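Local coordinates for serine protease pet (Escherichia coli, PDB 4OM9), which is a secreted autotransporter enterotoxin of enteroaggregative E. coli, a serine protease that probably cleaves the host cytoskeletal protein alpha-fodrin, at residues Leu463-Gly475 and Leu483-Ile497. Sequence-based numbering, arbitrary orientation.
Sequences LSVNNQNNYIYHG and LEHHLDTKQDNARLI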
# COMPACT_ATOMS: atom_id res chain seq x y z
N LEU A 463 -11.88 -2.02 17.00
CA LEU A 463 -10.80 -1.07 17.13
C LEU A 463 -11.31 0.34 16.82
O LEU A 463 -11.69 0.64 15.69
CB LEU A 463 -9.65 -1.45 16.22
CG LEU A 463 -8.57 -0.40 15.96
CD1 LEU A 463 -7.84 -0.09 17.25
CD2 LEU A 463 -7.60 -0.89 14.90
N SER A 464 -11.34 1.20 17.84
CA SER A 464 -11.83 2.56 17.67
C SER A 464 -10.66 3.55 17.61
O SER A 464 -9.75 3.54 18.46
CB SER A 464 -12.79 2.93 18.81
OG SER A 464 -13.87 2.01 18.91
N VAL A 465 -10.66 4.40 16.58
CA VAL A 465 -9.66 5.45 16.49
C VAL A 465 -10.38 6.75 16.32
O VAL A 465 -11.01 6.97 15.28
CB VAL A 465 -8.70 5.26 15.30
CG1 VAL A 465 -7.63 6.34 15.32
CG2 VAL A 465 -8.11 3.87 15.32
N ASN A 466 -10.33 7.61 17.32
CA ASN A 466 -11.18 8.79 17.30
C ASN A 466 -10.41 10.09 17.45
O ASN A 466 -10.81 10.98 18.17
CB ASN A 466 -12.27 8.69 18.38
CG ASN A 466 -11.72 8.48 19.74
OD1 ASN A 466 -10.50 8.48 19.93
ND2 ASN A 466 -12.61 8.30 20.74
N ASN A 467 -9.30 10.18 16.73
CA ASN A 467 -8.62 11.46 16.55
C ASN A 467 -9.56 12.59 16.09
O ASN A 467 -10.49 12.38 15.29
CB ASN A 467 -7.49 11.29 15.55
CG ASN A 467 -7.98 10.73 14.25
OD1 ASN A 467 -8.44 9.59 14.19
ND2 ASN A 467 -7.88 11.53 13.17
N GLN A 468 -9.29 13.79 16.58
CA GLN A 468 -10.09 14.96 16.24
C GLN A 468 -9.34 15.87 15.26
O GLN A 468 -9.88 16.85 14.76
CB GLN A 468 -10.47 15.72 17.50
CG GLN A 468 -11.27 14.90 18.50
CD GLN A 468 -11.73 15.71 19.69
OE1 GLN A 468 -11.16 15.62 20.78
NE2 GLN A 468 -12.78 16.51 19.50
N ASN A 469 -8.08 15.54 15.02
CA ASN A 469 -7.27 16.29 14.09
C ASN A 469 -6.61 15.34 13.13
O ASN A 469 -6.72 14.12 13.29
CB ASN A 469 -6.21 17.11 14.82
CG ASN A 469 -6.73 17.76 16.08
OD1 ASN A 469 -6.27 17.45 17.19
ND2 ASN A 469 -7.70 18.66 15.92
N ASN A 470 -5.94 15.91 12.14
CA ASN A 470 -5.23 15.14 11.14
C ASN A 470 -4.24 14.20 11.79
O ASN A 470 -3.38 14.63 12.56
CB ASN A 470 -4.50 16.06 10.16
CG ASN A 470 -5.40 16.64 9.10
OD1 ASN A 470 -6.62 16.40 9.07
ND2 ASN A 470 -4.82 17.44 8.23
N TYR A 471 -4.38 12.93 11.47
CA TYR A 471 -3.52 11.91 12.03
C TYR A 471 -3.35 10.78 11.02
O TYR A 471 -4.32 10.37 10.34
CB TYR A 471 -4.08 11.37 13.36
CG TYR A 471 -3.57 9.98 13.65
CD1 TYR A 471 -2.27 9.76 14.12
CD2 TYR A 471 -4.37 8.88 13.41
CE1 TYR A 471 -1.80 8.47 14.35
CE2 TYR A 471 -3.91 7.61 13.64
CZ TYR A 471 -2.63 7.40 14.11
OH TYR A 471 -2.21 6.11 14.31
N ILE A 472 -2.12 10.29 10.88
CA ILE A 472 -1.88 9.17 9.98
C ILE A 472 -1.46 7.92 10.74
O ILE A 472 -0.49 7.94 11.48
CB ILE A 472 -0.81 9.50 8.93
CG1 ILE A 472 -1.10 10.86 8.29
CG2 ILE A 472 -0.76 8.40 7.87
CD1 ILE A 472 -0.15 11.23 7.14
N TYR A 473 -2.21 6.83 10.56
CA TYR A 473 -1.81 5.53 11.07
C TYR A 473 -0.95 4.90 9.99
O TYR A 473 -1.43 4.66 8.87
CB TYR A 473 -3.02 4.66 11.40
CG TYR A 473 -2.66 3.25 11.85
CD1 TYR A 473 -1.74 3.03 12.88
CD2 TYR A 473 -3.27 2.14 11.25
CE1 TYR A 473 -1.41 1.74 13.28
CE2 TYR A 473 -2.95 0.85 11.65
CZ TYR A 473 -2.03 0.65 12.67
OH TYR A 473 -1.71 -0.63 13.06
N HIS A 474 0.33 4.69 10.31
CA HIS A 474 1.29 4.09 9.40
C HIS A 474 1.26 2.56 9.45
O HIS A 474 1.86 1.90 8.60
CB HIS A 474 2.71 4.56 9.73
CG HIS A 474 3.01 5.99 9.37
ND1 HIS A 474 2.89 6.49 8.09
CD2 HIS A 474 3.53 7.00 10.12
CE1 HIS A 474 3.27 7.77 8.08
NE2 HIS A 474 3.66 8.09 9.29
N GLY A 475 0.60 1.98 10.46
CA GLY A 475 0.62 0.54 10.65
C GLY A 475 -0.49 -0.21 9.93
O GLY A 475 -1.22 0.37 9.12
N LEU A 483 -13.18 -1.79 12.48
CA LEU A 483 -12.56 -0.49 12.69
C LEU A 483 -13.60 0.62 12.68
O LEU A 483 -14.37 0.70 11.73
CB LEU A 483 -11.53 -0.21 11.61
CG LEU A 483 -10.89 1.18 11.59
CD1 LEU A 483 -10.13 1.45 12.86
CD2 LEU A 483 -9.94 1.29 10.44
N GLU A 484 -13.59 1.47 13.70
CA GLU A 484 -14.54 2.56 13.80
C GLU A 484 -13.88 3.92 13.98
O GLU A 484 -13.06 4.10 14.87
CB GLU A 484 -15.54 2.32 14.95
CG GLU A 484 -16.35 1.06 14.78
CD GLU A 484 -17.39 0.86 15.86
OE1 GLU A 484 -17.47 1.69 16.79
OE2 GLU A 484 -18.13 -0.14 15.78
N HIS A 485 -14.25 4.89 13.17
CA HIS A 485 -13.80 6.26 13.37
C HIS A 485 -15.06 7.13 13.63
O HIS A 485 -15.54 7.79 12.73
CB HIS A 485 -13.01 6.72 12.14
CG HIS A 485 -12.48 8.12 12.21
ND1 HIS A 485 -11.84 8.63 13.32
CD2 HIS A 485 -12.46 9.11 11.29
CE1 HIS A 485 -11.46 9.87 13.08
NE2 HIS A 485 -11.82 10.19 11.85
N HIS A 486 -15.59 7.06 14.86
CA HIS A 486 -16.84 7.75 15.24
C HIS A 486 -16.60 8.98 16.13
O HIS A 486 -15.87 8.91 17.12
CB HIS A 486 -17.76 6.81 16.00
CG HIS A 486 -18.19 5.61 15.23
ND1 HIS A 486 -18.99 4.63 15.77
CD2 HIS A 486 -17.93 5.23 13.95
CE1 HIS A 486 -19.22 3.70 14.86
NE2 HIS A 486 -18.59 4.04 13.75
N LEU A 487 -17.23 10.09 15.78
CA LEU A 487 -17.22 11.24 16.67
C LEU A 487 -18.65 11.67 16.93
O LEU A 487 -19.54 11.39 16.13
CB LEU A 487 -16.39 12.38 16.08
CG LEU A 487 -14.89 12.17 16.32
CD1 LEU A 487 -14.07 13.21 15.63
CD2 LEU A 487 -14.63 12.23 17.81
N ASP A 488 -18.87 12.33 18.07
CA ASP A 488 -20.21 12.68 18.54
C ASP A 488 -20.83 13.82 17.75
O ASP A 488 -22.05 13.93 17.63
CB ASP A 488 -20.18 13.07 20.02
CG ASP A 488 -20.19 11.87 20.93
OD1 ASP A 488 -20.47 10.76 20.44
OD2 ASP A 488 -19.94 12.04 22.15
N THR A 489 -19.96 14.67 17.23
CA THR A 489 -20.35 15.84 16.46
C THR A 489 -19.57 15.89 15.14
O THR A 489 -18.38 15.53 15.09
CB THR A 489 -20.14 17.12 17.31
OG1 THR A 489 -21.42 17.60 17.75
CG2 THR A 489 -19.45 18.21 16.53
N LYS A 490 -20.25 16.30 14.08
CA LYS A 490 -19.67 16.42 12.76
C LYS A 490 -18.43 17.31 12.80
O LYS A 490 -18.53 18.49 13.13
CB LYS A 490 -20.70 16.98 11.77
CG LYS A 490 -20.31 16.93 10.31
CD LYS A 490 -21.37 17.67 9.48
CE LYS A 490 -21.24 17.37 7.99
NZ LYS A 490 -19.83 17.18 7.55
N GLN A 491 -17.28 16.72 12.48
CA GLN A 491 -15.99 17.42 12.53
C GLN A 491 -15.17 17.12 11.27
O GLN A 491 -14.57 16.06 11.14
CB GLN A 491 -15.19 17.01 13.79
CG GLN A 491 -15.78 17.50 15.10
CD GLN A 491 -15.19 16.79 16.32
OE1 GLN A 491 -13.98 16.56 16.40
NE2 GLN A 491 -16.05 16.44 17.27
N ASP A 492 -15.14 18.08 10.35
CA ASP A 492 -14.59 17.84 9.02
C ASP A 492 -13.07 17.81 9.00
O ASP A 492 -12.46 17.47 7.98
CB ASP A 492 -15.09 18.89 8.03
CG ASP A 492 -16.57 18.76 7.73
OD1 ASP A 492 -17.16 17.70 8.03
OD2 ASP A 492 -17.14 19.73 7.19
N ASN A 493 -12.45 18.19 10.11
CA ASN A 493 -11.00 18.24 10.17
C ASN A 493 -10.42 17.03 10.89
O ASN A 493 -9.20 16.82 10.90
CB ASN A 493 -10.55 19.54 10.84
CG ASN A 493 -10.90 20.76 10.00
OD1 ASN A 493 -11.25 20.64 8.82
ND2 ASN A 493 -10.82 21.95 10.60
N ALA A 494 -11.29 16.21 11.46
CA ALA A 494 -10.86 15.02 12.18
C ALA A 494 -10.51 13.88 11.22
O ALA A 494 -11.08 12.78 11.28
CB ALA A 494 -11.94 14.57 13.15
N ARG A 495 -9.53 14.13 10.35
CA ARG A 495 -9.20 13.18 9.29
C ARG A 495 -8.33 12.06 9.79
O ARG A 495 -7.22 12.29 10.26
CB ARG A 495 -8.50 13.88 8.12
CG ARG A 495 -9.44 14.69 7.24
CD ARG A 495 -8.71 15.41 6.12
NE ARG A 495 -8.89 16.85 6.22
CZ ARG A 495 -9.85 17.53 5.61
NH1 ARG A 495 -10.73 16.90 4.84
NH2 ARG A 495 -9.92 18.84 5.77
N LEU A 496 -8.86 10.84 9.71
CA LEU A 496 -8.10 9.62 9.93
C LEU A 496 -7.57 9.13 8.59
O LEU A 496 -8.35 8.81 7.68
CB LEU A 496 -8.95 8.54 10.59
CG LEU A 496 -8.27 7.18 10.68
CD1 LEU A 496 -6.96 7.30 11.45
CD2 LEU A 496 -9.17 6.11 11.30
N ILE A 497 -6.24 9.10 8.48
CA ILE A 497 -5.55 8.70 7.26
C ILE A 497 -4.83 7.37 7.43
O ILE A 497 -3.97 7.24 8.30
CB ILE A 497 -4.55 9.79 6.84
CG1 ILE A 497 -5.28 11.12 6.67
CG2 ILE A 497 -3.82 9.39 5.56
CD1 ILE A 497 -4.47 12.34 7.07
O HOH W 1 -16.14 3.81 18.20
O HOH W 2 -6.64 18.59 11.33
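Leu463 and Ser464 pair in parallel with Leu483 and Glu484, and Tyr471 and Ile472 with Leu496 and Ile497, as neighbouring coils of the passenger domain's right-handed beta-helix. Glu484 N donates to Leu463 O (2.9 Å) and Val465 N to Glu484 O; beyond the 466-470 loop, Tyr471 N, Ile497 N and Tyr473 N continue the pattern on Arg495 O, Tyr471 O and Ile497 O. Where strand 463-465 ends, the His485 side chain takes over: with CG anti to its backbone N (chi1 -180°), the ring turns inward, and ND1 reaches Val465 O (2.7 Å) while NE2 reaches Ala494 O (2.8 Å), both acceptors near the ring plane. A histidine with two N-H groups would suit this buried post between carbonyls, and Leu496 CB covers one ring face. Asn467 braces its own loop, ND2 donating to Asn469 O (2.8 Å), whereas its buried OD1 has no polar partner and rests 3.2 Å from His485 CE1. Inside, leucine and valine fill the core: Val465 CG1 meets Leu496 CD1, which also lies at the edge of the Tyr471 ring. Outside, polar residues face water: one molecule links Ser464 OG to Glu484 OE1, while OE2 forms a salt bridge with Arg482, and another accepts from Asn470 N (2.9 Å) and donates to Asn493 O.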